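Local coordinates for Ton_1535 (Thermococcus onnurineus, PDB 3ZPJ), which is of unknown function but folds as an alpha-solenoid of stacked helices, a right-handed superhelical array interrupted by a left-handed helical turn, at residues G169-A177 with V213-A221; V75-I86 with T119-Y129. All coordinates share one frame; numbering follows the deposited sequence.

Contact 1. Residues G169-A177 with V213-A221; sequences GDTLPSNEA and VGLPQIRAA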
ATOM      1  N   GLY A 169       1.378  -5.281   0.400  1.00 24.74           N
ATOM      2  CA  GLY A 169       1.636  -3.865   0.577  1.00 38.34           C
ATOM      3  C   GLY A 169       1.235  -3.029  -0.628  1.00 33.32           C
ATOM      4  O   GLY A 169       0.512  -2.042  -0.490  1.00 41.64           O
ATOM      5  N   ASP A 170       1.688  -3.431  -1.812  1.00 30.39           N
ATOM      6  CA  ASP A 170       1.370  -2.716  -3.037  1.00 29.33           C
ATOM      7  C   ASP A 170      -0.135  -2.575  -3.284  1.00 33.35           C
ATOM      8  O   ASP A 170      -0.562  -1.672  -4.009  1.00 35.70           O
ATOM      9  CB  ASP A 170       2.011  -3.394  -4.249  1.00 34.84           C
ATOM     10  CG  ASP A 170       3.512  -3.177  -4.315  1.00 37.62           C
ATOM     11  OD1 ASP A 170       4.030  -2.220  -3.688  1.00 41.46           O
ATOM     12  OD2 ASP A 170       4.172  -3.976  -4.999  1.00 30.76           O
ATOM     13  N   THR A 171      -0.941  -3.456  -2.702  1.00 31.99           N
ATOM     14  CA  THR A 171      -2.375  -3.395  -2.978  1.00 31.49           C
ATOM     15  C   THR A 171      -3.105  -2.593  -1.928  1.00 29.42           C
ATOM     16  O   THR A 171      -4.311  -2.425  -2.029  1.00 32.59           O
ATOM     17  CB  THR A 171      -3.048  -4.799  -3.069  1.00 35.54           C
ATOM     18  OG1 THR A 171      -3.059  -5.412  -1.776  1.00 37.22           O
ATOM     19  CG2 THR A 171      -2.304  -5.704  -4.057  1.00 29.23           C
ATOM     20  N   LEU A 172      -2.381  -2.126  -0.910  1.00 34.02           N
ATOM     21  CA  LEU A 172      -2.996  -1.426   0.217  1.00 27.23           C
ATOM     22  C   LEU A 172      -2.729   0.068   0.205  1.00 36.51           C
ATOM     23  O   LEU A 172      -1.766   0.532  -0.404  1.00 35.90           O
ATOM     24  CB  LEU A 172      -2.485  -2.006   1.534  1.00 27.33           C
ATOM     25  CG  LEU A 172      -2.940  -3.438   1.793  1.00 31.76           C
ATOM     26  CD1 LEU A 172      -2.214  -4.022   3.002  1.00 34.87           C
ATOM     27  CD2 LEU A 172      -4.452  -3.511   1.976  1.00 30.44           C
ATOM     28  N   PRO A 173      -3.591   0.836   0.877  1.00 40.32           N
ATOM     29  CA  PRO A 173      -3.249   2.245   1.082  1.00 44.05           C
ATOM     30  C   PRO A 173      -2.048   2.371   2.030  1.00 37.29           C
ATOM     31  O   PRO A 173      -1.781   1.445   2.823  1.00 36.84           O
ATOM     32  CB  PRO A 173      -4.517   2.821   1.725  1.00 44.35           C
ATOM     33  CG  PRO A 173      -5.171   1.636   2.397  1.00 36.90           C
ATOM     34  CD  PRO A 173      -4.903   0.489   1.453  1.00 36.51           C
ATOM     35  N   SER A 174      -1.346   3.502   1.944  1.00 32.14           N
ATOM     36  CA  SER A 174      -0.105   3.739   2.690  1.00 34.86           C
ATOM     37  C   SER A 174      -0.186   3.371   4.171  1.00 32.80           C
ATOM     38  O   SER A 174       0.721   2.725   4.691  1.00 36.06           O
ATOM     39  CB  SER A 174       0.381   5.200   2.550  1.00 35.27           C
ATOM     40  OG  SER A 174       0.893   5.485   1.249  1.00 34.00           O
ATOM     41  N   ASN A 175      -1.250   3.771   4.863  1.00 34.50           N
ATOM     42  CA  ASN A 175      -1.275   3.528   6.307  1.00 40.83           C
ATOM     43  C   ASN A 175      -1.327   2.034   6.606  1.00 36.42           C
ATOM     44  O   ASN A 175      -0.724   1.561   7.559  1.00 40.20           O
ATOM     45  CB  ASN A 175      -2.422   4.263   7.002  1.00 30.24           C
ATOM     46  CG  ASN A 175      -3.772   3.817   6.510  1.00 39.74           C
ATOM     47  OD1 ASN A 175      -3.942   3.490   5.340  1.00 45.98           O
ATOM     48  ND2 ASN A 175      -4.741   3.791   7.403  1.00 45.09           N
ATOM     49  N   GLU A 176      -2.025   1.290   5.762  1.00 39.48           N
ATOM     50  CA  GLU A 176      -2.110  -0.145   5.955  1.00 45.09           C
ATOM     51  C   GLU A 176      -0.903  -0.854   5.362  1.00 46.19           C
ATOM     52  O   GLU A 176      -0.468  -1.869   5.888  1.00 47.20           O
ATOM     53  CB  GLU A 176      -3.427  -0.679   5.388  1.00 36.89           C
ATOM     54  CG  GLU A 176      -4.649  -0.143   6.140  1.00 31.58           C
ATOM     55  CD  GLU A 176      -5.959  -0.416   5.404  1.00 44.29           C
ATOM     56  OE1 GLU A 176      -5.918  -0.994   4.288  1.00 47.65           O
ATOM     57  OE2 GLU A 176      -7.030  -0.047   5.943  1.00 46.13           O
ATOM     58  N   ALA A 177      -0.334  -0.291   4.298  1.00 37.87           N
ATOM     59  CA  ALA A 177       0.756  -0.952   3.584  1.00 32.62           C
ATOM     60  C   ALA A 177       2.069  -0.988   4.356  1.00 32.30           C
ATOM     61  O   ALA A 177       2.902  -1.878   4.154  1.00 35.20           O
ATOM     62  CB  ALA A 177       0.966  -0.304   2.217  1.00 31.12           C
ATOM     63  N   VAL A 213      -3.043  10.671   0.628  1.00 46.66           N
ATOM     64  CA  VAL A 213      -3.613  10.249  -0.645  1.00 44.21           C
ATOM     65  C   VAL A 213      -2.895   9.031  -1.226  1.00 37.50           C
ATOM     66  O   VAL A 213      -2.989   8.769  -2.418  1.00 48.78           O
ATOM     67  CB  VAL A 213      -3.588  11.370  -1.706  1.00 40.66           C
ATOM     68  CG1 VAL A 213      -4.371  12.594  -1.235  1.00 40.52           C
ATOM     69  CG2 VAL A 213      -2.161  11.734  -2.041  1.00 39.62           C
ATOM     70  N   GLY A 214      -2.202   8.272  -0.388  1.00 39.10           N
ATOM     71  CA  GLY A 214      -1.471   7.116  -0.877  1.00 39.20           C
ATOM     72  C   GLY A 214      -2.299   5.907  -1.293  1.00 34.62           C
ATOM     73  O   GLY A 214      -2.091   4.803  -0.790  1.00 40.68           O
ATOM     74  N   LEU A 215      -3.257   6.110  -2.190  1.00 40.21           N
ATOM     75  CA  LEU A 215      -4.003   4.999  -2.754  1.00 39.77           C
ATOM     76  C   LEU A 215      -3.045   4.129  -3.549  1.00 37.57           C
ATOM     77  O   LEU A 215      -2.123   4.635  -4.184  1.00 35.85           O
ATOM     78  CB  LEU A 215      -5.137   5.489  -3.650  1.00 29.48           C
ATOM     79  CG  LEU A 215      -6.209   6.269  -2.888  1.00 48.94           C
ATOM     80  CD1 LEU A 215      -7.353   6.627  -3.821  1.00 47.50           C
ATOM     81  CD2 LEU A 215      -6.723   5.512  -1.653  1.00 37.19           C
ATOM     82  N   PRO A 216      -3.267   2.810  -3.519  1.00 39.08           N
ATOM     83  CA  PRO A 216      -2.312   1.889  -4.146  1.00 33.32           C
ATOM     84  C   PRO A 216      -2.068   2.205  -5.622  1.00 30.90           C
ATOM     85  O   PRO A 216      -0.932   2.080  -6.069  1.00 41.61           O
ATOM     86  CB  PRO A 216      -2.943   0.499  -3.936  1.00 37.55           C
ATOM     87  CG  PRO A 216      -4.363   0.752  -3.527  1.00 40.40           C
ATOM     88  CD  PRO A 216      -4.413   2.120  -2.901  1.00 36.91           C
ATOM     89  N   GLN A 217      -3.082   2.669  -6.347  1.00 33.93           N
ATOM     90  CA  GLN A 217      -2.913   2.968  -7.777  1.00 37.84           C
ATOM     91  C   GLN A 217      -2.140   4.280  -7.991  1.00 40.47           C
ATOM     92  O   GLN A 217      -1.512   4.492  -9.035  1.00 40.36           O
ATOM     93  CB  GLN A 217      -4.269   3.014  -8.496  1.00 39.19           C
ATOM     94  CG  GLN A 217      -5.201   4.118  -8.019  1.00 44.90           C
ATOM     95  CD  GLN A 217      -6.162   3.684  -6.908  1.00 50.77           C
ATOM     96  OE1 GLN A 217      -5.811   2.914  -5.994  1.00 42.46           O
ATOM     97  NE2 GLN A 217      -7.387   4.196  -6.981  1.00 48.56           N
ATOM     98  N   ILE A 218      -2.194   5.148  -6.986  1.00 36.77           N
ATOM     99  CA  ILE A 218      -1.434   6.389  -6.979  1.00 41.44           C
ATOM    100  C   ILE A 218       0.041   6.082  -6.701  1.00 33.24           C
ATOM    101  O   ILE A 218       0.919   6.564  -7.410  1.00 43.61           O
ATOM    102  CB  ILE A 218      -2.024   7.413  -5.946  1.00 38.95           C
ATOM    103  CG1 ILE A 218      -3.280   8.078  -6.516  1.00 36.85           C
ATOM    104  CG2 ILE A 218      -1.019   8.482  -5.581  1.00 36.18           C
ATOM    105  CD1 ILE A 218      -4.242   8.571  -5.453  1.00 36.88           C
ATOM    106  N   ARG A 219       0.321   5.278  -5.678  1.00 36.34           N
ATOM    107  CA  ARG A 219       1.712   4.938  -5.388  1.00 31.66           C
ATOM    108  C   ARG A 219       2.321   4.210  -6.574  1.00 40.58           C
ATOM    109  O   ARG A 219       3.462   4.509  -6.959  1.00 39.53           O
ATOM    110  CB  ARG A 219       1.856   4.141  -4.090  1.00 28.91           C
ATOM    111  CG  ARG A 219       1.315   4.880  -2.867  1.00 30.18           C
ATOM    112  CD  ARG A 219       1.977   4.398  -1.590  1.00 28.87           C
ATOM    113  NE  ARG A 219       2.133   2.945  -1.579  1.00 37.61           N
ATOM    114  CZ  ARG A 219       1.136   2.093  -1.359  1.00 31.94           C
ATOM    115  NH1 ARG A 219      -0.092   2.564  -1.148  1.00 31.58           N
ATOM    116  NH2 ARG A 219       1.359   0.772  -1.358  1.00 31.14           N
ATOM    117  N   ALA A 220       1.544   3.295  -7.173  1.00 30.47           N
ATOM    118  CA  ALA A 220       1.998   2.570  -8.370  1.00 30.89           C
ATOM    119  C   ALA A 220       2.343   3.510  -9.533  1.00 34.29           C
ATOM    120  O   ALA A 220       3.327   3.313 -10.241  1.00 34.94           O
ATOM    121  CB  ALA A 220       0.964   1.539  -8.819  1.00 29.05           C
ATOM    122  N   ALA A 221       1.530   4.539  -9.732  1.00 34.95           N
ATOM    123  CA  ALA A 221       1.808   5.484 -10.800  1.00 29.27           C
ATOM    124  C   ALA A 221       3.073   6.291 -10.500  1.00 35.64           C
ATOM    125  O   ALA A 221       3.900   6.524 -11.387  1.00 38.84           O
ATOM    126  CB  ALA A 221       0.616   6.408 -11.025  1.00 29.30           C
TER
HETATM  127  O   HOH W   1       1.021   0.394  -5.147  1.00 38.66           O
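Arg219 leaves its helix with CG anti to its carbonyl carbon (chi1 -59°), and a bend at chi3 (-42°) turns the guanidinium into the corner where helix 151-170 gives way to helix 174-190. Ser174, also with OG anti to the carbonyl carbon, lies alongside the aliphatic part of that chain, its OG 3.2 Å from Arg219 CD; the hydroxyl is shared between the carbonyls of Val210, the stronger partner, and Ala207. The guanidinium meets the corner with its edge. Arg219 NH1 gives Leu172 O a bond of 2.7 Å that is nearly straight (161°), in the plane of both groups, while Arg219 NH2 adds weak bonds to Leu172 O and to Gly169 O, 3.1 Å from the latter. Arginine suits this place because N-H groups spread in one plane reach two carbonyls at the helix end; Gly169 O also takes the backbone bond from Leu172 N. Such corners are where an alpha-solenoid changes direction, and here two are clasped together: Pro173 and Leu215 are the N-caps of helices 174-190 and 216-223. Gly214, centre of an inverse gamma turn, accepts Ser174 N at its O (3.1 Å); having no side chain, it lets Ser174 OG come to 3.6 Å from its CA. Pro216, in the first turn of its helix where a missing N-H costs little, sets CB 3.2 Å from Asp170 O and CG 3.5 Å from Thr171 O. One water donates to both Asp170 O and Pro216 O. Tyr181 OH bonds to both Asp170 OD1 and Arg219 NH2, and Asp170 OD2 forms a salt bridge with Lys203.

Contact 2. Residues V75-I86 with T119-Y129; sequences VAYSIIASTLAI and TLAYHLAIAGY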
ATOM      1  N   VAL A  75      -5.352 -23.229  -0.843  1.00 31.24           N
ATOM      2  CA  VAL A  75      -5.255 -22.116  -1.777  1.00 38.75           C
ATOM      3  C   VAL A  75      -6.612 -21.871  -2.415  1.00 45.57           C
ATOM      4  O   VAL A  75      -7.058 -20.732  -2.517  1.00 40.45           O
ATOM      5  CB  VAL A  75      -4.182 -22.341  -2.859  1.00 43.67           C
ATOM      6  CG1 VAL A  75      -4.116 -21.138  -3.779  1.00 43.74           C
ATOM      7  CG2 VAL A  75      -2.815 -22.552  -2.211  1.00 39.94           C
ATOM      8  N   ALA A  76      -7.289 -22.946  -2.807  1.00 43.05           N
ATOM      9  CA  ALA A  76      -8.593 -22.805  -3.444  1.00 47.31           C
ATOM     10  C   ALA A  76      -9.598 -22.094  -2.525  1.00 47.72           C
ATOM     11  O   ALA A  76     -10.276 -21.142  -2.938  1.00 42.81           O
ATOM     12  CB  ALA A  76      -9.122 -24.155  -3.882  1.00 33.76           C
ATOM     13  N   TYR A  77      -9.671 -22.557  -1.282  1.00 33.07           N
ATOM     14  CA  TYR A  77     -10.512 -21.930  -0.271  1.00 38.40           C
ATOM     15  C   TYR A  77     -10.142 -20.452  -0.068  1.00 41.10           C
ATOM     16  O   TYR A  77     -11.015 -19.613   0.169  1.00 40.74           O
ATOM     17  CB  TYR A  77     -10.376 -22.673   1.056  1.00 38.51           C
ATOM     18  CG  TYR A  77     -11.137 -23.977   1.146  1.00 42.12           C
ATOM     19  CD1 TYR A  77     -12.277 -24.204   0.382  1.00 43.24           C
ATOM     20  CD2 TYR A  77     -10.728 -24.973   2.021  1.00 45.04           C
ATOM     21  CE1 TYR A  77     -12.977 -25.394   0.482  1.00 44.52           C
ATOM     22  CE2 TYR A  77     -11.423 -26.171   2.130  1.00 44.10           C
ATOM     23  CZ  TYR A  77     -12.544 -26.377   1.360  1.00 51.43           C
ATOM     24  OH  TYR A  77     -13.231 -27.568   1.473  1.00 60.89           O
ATOM     25  N   SER A  78      -8.852 -20.137  -0.168  1.00 32.40           N
ATOM     26  CA  SER A  78      -8.388 -18.749  -0.029  1.00 33.49           C
ATOM     27  C   SER A  78      -8.874 -17.890  -1.170  1.00 33.69           C
ATOM     28  O   SER A  78      -9.341 -16.768  -0.960  1.00 45.21           O
ATOM     29  CB  SER A  78      -6.867 -18.677   0.013  1.00 34.69           C
ATOM     30  OG  SER A  78      -6.379 -19.271   1.188  1.00 42.51           O
ATOM     31  N   ILE A  79      -8.746 -18.419  -2.382  1.00 33.54           N
ATOM     32  CA  ILE A  79      -9.246 -17.747  -3.579  1.00 36.42           C
ATOM     33  C   ILE A  79     -10.742 -17.451  -3.463  1.00 46.82           C
ATOM     34  O   ILE A  79     -11.192 -16.326  -3.680  1.00 49.07           O
ATOM     35  CB  ILE A  79      -8.928 -18.573  -4.821  1.00 36.11           C
ATOM     36  CG1 ILE A  79      -7.407 -18.787  -4.893  1.00 35.34           C
ATOM     37  CG2 ILE A  79      -9.463 -17.895  -6.096  1.00 35.87           C
ATOM     38  CD1 ILE A  79      -6.930 -19.512  -6.131  1.00 27.89           C
ATOM     39  N   ILE A  80     -11.504 -18.458  -3.069  1.00 46.83           N
ATOM     40  CA  ILE A  80     -12.931 -18.291  -2.854  1.00 45.41           C
ATOM     41  C   ILE A  80     -13.198 -17.261  -1.756  1.00 42.53           C
ATOM     42  O   ILE A  80     -14.099 -16.426  -1.870  1.00 39.57           O
ATOM     43  CB  ILE A  80     -13.559 -19.648  -2.488  1.00 42.30           C
ATOM     44  CG1 ILE A  80     -13.518 -20.569  -3.719  1.00 34.63           C
ATOM     45  CG2 ILE A  80     -14.965 -19.464  -1.933  1.00 30.64           C
ATOM     46  CD1 ILE A  80     -13.822 -22.021  -3.428  1.00 36.03           C
ATOM     47  N   ALA A  81     -12.389 -17.320  -0.704  1.00 43.21           N
ATOM     48  CA  ALA A  81     -12.557 -16.457   0.467  1.00 48.11           C
ATOM     49  C   ALA A  81     -12.382 -14.974   0.163  1.00 43.20           C
ATOM     50  O   ALA A  81     -13.174 -14.162   0.609  1.00 46.77           O
ATOM     51  CB  ALA A  81     -11.603 -16.868   1.574  1.00 44.83           C
ATOM     52  N   SER A  82     -11.333 -14.623  -0.575  1.00 38.40           N
ATOM     53  CA  SER A  82     -11.097 -13.215  -0.877  1.00 46.45           C
ATOM     54  C   SER A  82     -12.126 -12.657  -1.863  1.00 46.99           C
ATOM     55  O   SER A  82     -12.512 -11.500  -1.741  1.00 50.77           O
ATOM     56  CB  SER A  82      -9.650 -12.929  -1.325  1.00 39.33           C
ATOM     57  OG  SER A  82      -9.312 -13.594  -2.521  1.00 37.83           O
ATOM     58  N   THR A  83     -12.618 -13.476  -2.792  1.00 41.83           N
ATOM     59  CA  THR A  83     -13.628 -12.983  -3.725  1.00 46.20           C
ATOM     60  C   THR A  83     -14.978 -12.723  -3.036  1.00 45.86           C
ATOM     61  O   THR A  83     -15.687 -11.766  -3.381  1.00 46.47           O
ATOM     62  CB  THR A  83     -13.785 -13.882  -4.988  1.00 54.47           C
ATOM     63  OG1 THR A  83     -14.578 -15.021  -4.681  1.00 70.13           O
ATOM     64  CG2 THR A  83     -12.436 -14.345  -5.486  1.00 44.39           C
ATOM     65  N   LEU A  84     -15.329 -13.560  -2.063  1.00 43.44           N
ATOM     66  CA  LEU A  84     -16.528 -13.317  -1.259  1.00 47.05           C
ATOM     67  C   LEU A  84     -16.361 -12.027  -0.492  1.00 50.62           C
ATOM     68  O   LEU A  84     -17.292 -11.236  -0.377  1.00 57.03           O
ATOM     69  CB  LEU A  84     -16.774 -14.444  -0.262  1.00 48.43           C
ATOM     70  CG  LEU A  84     -17.148 -15.804  -0.833  1.00 50.98           C
ATOM     71  CD1 LEU A  84     -17.214 -16.820   0.290  1.00 50.54           C
ATOM     72  CD2 LEU A  84     -18.476 -15.719  -1.588  1.00 55.34           C
ATOM     73  N   ALA A  85     -15.163 -11.826   0.040  1.00 49.90           N
ATOM     74  CA  ALA A  85     -14.865 -10.641   0.830  1.00 51.89           C
ATOM     75  C   ALA A  85     -14.922  -9.373  -0.019  1.00 50.43           C
ATOM     76  O   ALA A  85     -15.440  -8.350   0.429  1.00 56.12           O
ATOM     77  CB  ALA A  85     -13.518 -10.781   1.506  1.00 50.12           C
ATOM     78  N   ILE A  86     -14.381  -9.445  -1.231  1.00 47.44           N
ATOM     79  CA  ILE A  86     -14.578  -8.401  -2.227  1.00 52.42           C
ATOM     80  C   ILE A  86     -16.065  -8.030  -2.292  1.00 59.65           C
ATOM     81  O   ILE A  86     -16.428  -6.876  -2.089  1.00 69.14           O
ATOM     82  CB  ILE A  86     -14.129  -8.862  -3.645  1.00 61.36           C
ATOM     83  CG1 ILE A  86     -12.656  -9.261  -3.670  1.00 66.22           C
ATOM     84  CG2 ILE A  86     -14.368  -7.782  -4.668  1.00 55.93           C
ATOM     85  CD1 ILE A  86     -11.710  -8.152  -3.394  1.00 70.44           C
ATOM     86  N   THR A 119       0.299 -17.390   1.227  1.00 29.52           N
ATOM     87  CA  THR A 119      -0.637 -17.235   0.113  1.00 32.39           C
ATOM     88  C   THR A 119      -1.988 -16.836   0.685  1.00 32.25           C
ATOM     89  O   THR A 119      -2.658 -15.920   0.201  1.00 32.30           O
ATOM     90  CB  THR A 119      -0.810 -18.571  -0.685  1.00 43.47           C
ATOM     91  OG1 THR A 119       0.380 -18.856  -1.421  1.00 38.75           O
ATOM     92  CG2 THR A 119      -1.975 -18.488  -1.672  1.00 37.38           C
ATOM     93  N   LEU A 120      -2.377 -17.551   1.723  1.00 30.43           N
ATOM     94  CA  LEU A 120      -3.609 -17.288   2.433  1.00 35.59           C
ATOM     95  C   LEU A 120      -3.554 -15.910   3.075  1.00 33.62           C
ATOM     96  O   LEU A 120      -4.524 -15.161   3.038  1.00 41.98           O
ATOM     97  CB  LEU A 120      -3.794 -18.377   3.476  1.00 31.21           C
ATOM     98  CG  LEU A 120      -4.679 -18.311   4.717  1.00 47.28           C
ATOM     99  CD1 LEU A 120      -6.016 -17.675   4.472  1.00 49.75           C
ATOM    100  CD2 LEU A 120      -4.859 -19.760   5.203  1.00 50.07           C
ATOM    101  N   ALA A 121      -2.411 -15.573   3.657  1.00 27.98           N
ATOM    102  CA  ALA A 121      -2.219 -14.229   4.179  1.00 29.30           C
ATOM    103  C   ALA A 121      -2.366 -13.198   3.057  1.00 35.56           C
ATOM    104  O   ALA A 121      -2.934 -12.123   3.253  1.00 38.62           O
ATOM    105  CB  ALA A 121      -0.858 -14.106   4.826  1.00 26.95           C
ATOM    106  N   TYR A 122      -1.843 -13.518   1.878  1.00 36.23           N
ATOM    107  CA  TYR A 122      -1.934 -12.583   0.769  1.00 32.74           C
ATOM    108  C   TYR A 122      -3.393 -12.387   0.399  1.00 36.46           C
ATOM    109  O   TYR A 122      -3.816 -11.248   0.140  1.00 32.13           O
ATOM    110  CB  TYR A 122      -1.128 -13.058  -0.437  1.00 36.19           C
ATOM    111  CG  TYR A 122      -1.452 -12.307  -1.707  1.00 40.15           C
ATOM    112  CD1 TYR A 122      -0.912 -11.052  -1.944  1.00 42.53           C
ATOM    113  CD2 TYR A 122      -2.306 -12.846  -2.665  1.00 29.36           C
ATOM    114  CE1 TYR A 122      -1.204 -10.353  -3.091  1.00 34.68           C
ATOM    115  CE2 TYR A 122      -2.618 -12.143  -3.811  1.00 32.78           C
ATOM    116  CZ  TYR A 122      -2.049 -10.901  -4.024  1.00 37.76           C
ATOM    117  OH  TYR A 122      -2.332 -10.196  -5.172  1.00 44.42           O
ATOM    118  N   HIS A 123      -4.169 -13.483   0.409  1.00 28.51           N
ATOM    119  CA  HIS A 123      -5.603 -13.375   0.115  1.00 29.28           C
ATOM    120  C   HIS A 123      -6.377 -12.598   1.175  1.00 32.36           C
ATOM    121  O   HIS A 123      -7.278 -11.815   0.847  1.00 29.96           O
ATOM    122  CB  HIS A 123      -6.226 -14.726  -0.221  1.00 30.81           C
ATOM    123  CG  HIS A 123      -5.795 -15.237  -1.556  1.00 35.28           C
ATOM    124  ND1 HIS A 123      -6.379 -14.817  -2.732  1.00 34.11           N
ATOM    125  CD2 HIS A 123      -4.798 -16.079  -1.912  1.00 41.71           C
ATOM    126  CE1 HIS A 123      -5.770 -15.395  -3.752  1.00 37.82           C
ATOM    127  NE2 HIS A 123      -4.809 -16.165  -3.284  1.00 40.58           N
ATOM    128  N   LEU A 124      -5.983 -12.757   2.433  1.00 31.36           N
ATOM    129  CA  LEU A 124      -6.575 -11.967   3.498  1.00 30.91           C
ATOM    130  C   LEU A 124      -6.354 -10.469   3.254  1.00 31.11           C
ATOM    131  O   LEU A 124      -7.223  -9.648   3.547  1.00 35.49           O
ATOM    132  CB  LEU A 124      -5.987 -12.373   4.844  1.00 26.49           C
ATOM    133  CG  LEU A 124      -6.589 -13.627   5.476  1.00 36.71           C
ATOM    134  CD1 LEU A 124      -5.689 -14.084   6.609  1.00 25.84           C
ATOM    135  CD2 LEU A 124      -8.019 -13.340   5.986  1.00 31.73           C
ATOM    136  N   ALA A 125      -5.195 -10.117   2.716  1.00 32.03           N
ATOM    137  CA  ALA A 125      -4.901  -8.706   2.433  1.00 32.78           C
ATOM    138  C   ALA A 125      -5.714  -8.198   1.259  1.00 33.65           C
ATOM    139  O   ALA A 125      -6.290  -7.122   1.333  1.00 43.74           O
ATOM    140  CB  ALA A 125      -3.421  -8.486   2.183  1.00 29.54           C
ATOM    141  N   ILE A 126      -5.756  -8.974   0.179  1.00 44.26           N
ATOM    142  CA  ILE A 126      -6.611  -8.671  -0.975  1.00 39.36           C
ATOM    143  C   ILE A 126      -8.058  -8.478  -0.527  1.00 42.47           C
ATOM    144  O   ILE A 126      -8.773  -7.621  -1.042  1.00 49.04           O
ATOM    145  CB  ILE A 126      -6.577  -9.811  -2.028  1.00 47.41           C
ATOM    146  CG1 ILE A 126      -5.201  -9.943  -2.664  1.00 44.91           C
ATOM    147  CG2 ILE A 126      -7.596  -9.584  -3.104  1.00 54.54           C
ATOM    148  CD1 ILE A 126      -4.487  -8.660  -2.849  1.00 46.81           C
ATOM    149  N   ALA A 127      -8.476  -9.271   0.453  1.00 43.73           N
ATOM    150  CA  ALA A 127      -9.847  -9.243   0.983  1.00 34.21           C
ATOM    151  C   ALA A 127     -10.163  -7.972   1.763  1.00 38.84           C
ATOM    152  O   ALA A 127     -11.312  -7.725   2.118  1.00 47.17           O
ATOM    153  CB  ALA A 127     -10.058 -10.447   1.880  1.00 39.39           C
ATOM    154  N   GLY A 128      -9.141  -7.173   2.051  1.00 42.98           N
ATOM    155  CA  GLY A 128      -9.333  -5.999   2.875  1.00 39.23           C
ATOM    156  C   GLY A 128      -9.251  -6.280   4.367  1.00 36.24           C
ATOM    157  O   GLY A 128      -9.873  -5.590   5.161  1.00 40.10           O
ATOM    158  N   TYR A 129      -8.468  -7.281   4.753  1.00 40.95           N
ATOM    159  CA  TYR A 129      -8.311  -7.638   6.164  1.00 42.42           C
ATOM    160  C   TYR A 129      -6.840  -7.573   6.537  1.00 42.37           C
ATOM    161  O   TYR A 129      -6.213  -8.593   6.806  1.00 40.96           O
ATOM    162  CB  TYR A 129      -8.830  -9.052   6.428  1.00 36.81           C
ATOM    163  CG  TYR A 129     -10.247  -9.307   5.975  1.00 46.00           C
ATOM    164  CD1 TYR A 129     -11.201  -8.309   6.028  1.00 47.78           C
ATOM    165  CD2 TYR A 129     -10.634 -10.561   5.510  1.00 50.81           C
ATOM    166  CE1 TYR A 129     -12.498  -8.540   5.634  1.00 51.19           C
ATOM    167  CE2 TYR A 129     -11.930 -10.802   5.114  1.00 56.56           C
ATOM    168  CZ  TYR A 129     -12.862  -9.786   5.180  1.00 55.78           C
ATOM    169  OH  TYR A 129     -14.164 -10.006   4.792  1.00 51.86           O
TER
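His123 is the main bump of this contact, its imidazole laid into the hollow formed on helix 70-86 by Ser78, Ile79 and Ser82. One ring face covers the backbone of Ser78 and Ile79, and Ser78 CB comes within 3.8 Å of His123 CD2. The small side chains of Ser78 and Ser82 let the ring settle there. Ser82 OG, turned between its backbone N and carbonyl carbon (chi1 63°), meets the ring edge and shares a 3.2 Å hydrogen bond with His123 ND1, helping to set the ring's rotation. Ser78 OG bonds back to Ala74 O and rests against Leu120 CB at 3.6 Å. At one end Val75 crosses Thr119 at about a right angle; at the other Ile86 CD1 lies 3.8 Å from Ile126 O. Two alanines permit close approach, Ala85 CB being 3.5 Å from Ala127 CB, and Tyr129 brings its OH to 3.4 Å from Ala85 CB. Gly128, with positive phi, closes helix 110-126 in a Schellman motif. The segments' axes, 8° apart, are consistent with the side-by-side stacking of helices in an alpha-solenoid. Phe97 of helix 90-104 bridges Ala81 and Leu120, while helices 29-45 and 53-66 pack on helix 70-86 and helix 130-146 on helix 110-126.

Both segments of contact 2 precede those of contact 1 in the chain, and the centres of the two contacts are about 18 Å apart. Contact 2 joins helices 70-86 and 110-126, with helix 90-104 between them in sequence; contact 1 joins the corner between helices 151-170 and 174-190 to the start of helix 216-223. No helix belongs to both, yet they touch: Thr171 OG1 packs 3.7 Å from Ile126 CD1, and Leu172 CD2 lies 4.1 Å from Ala125 O. Contact 1 is buried near the centre of the chain, whereas contact 2 lies about 16 Å from that centre. Contacts between helices close in the chain are consistent with an elongated all-helical solenoid.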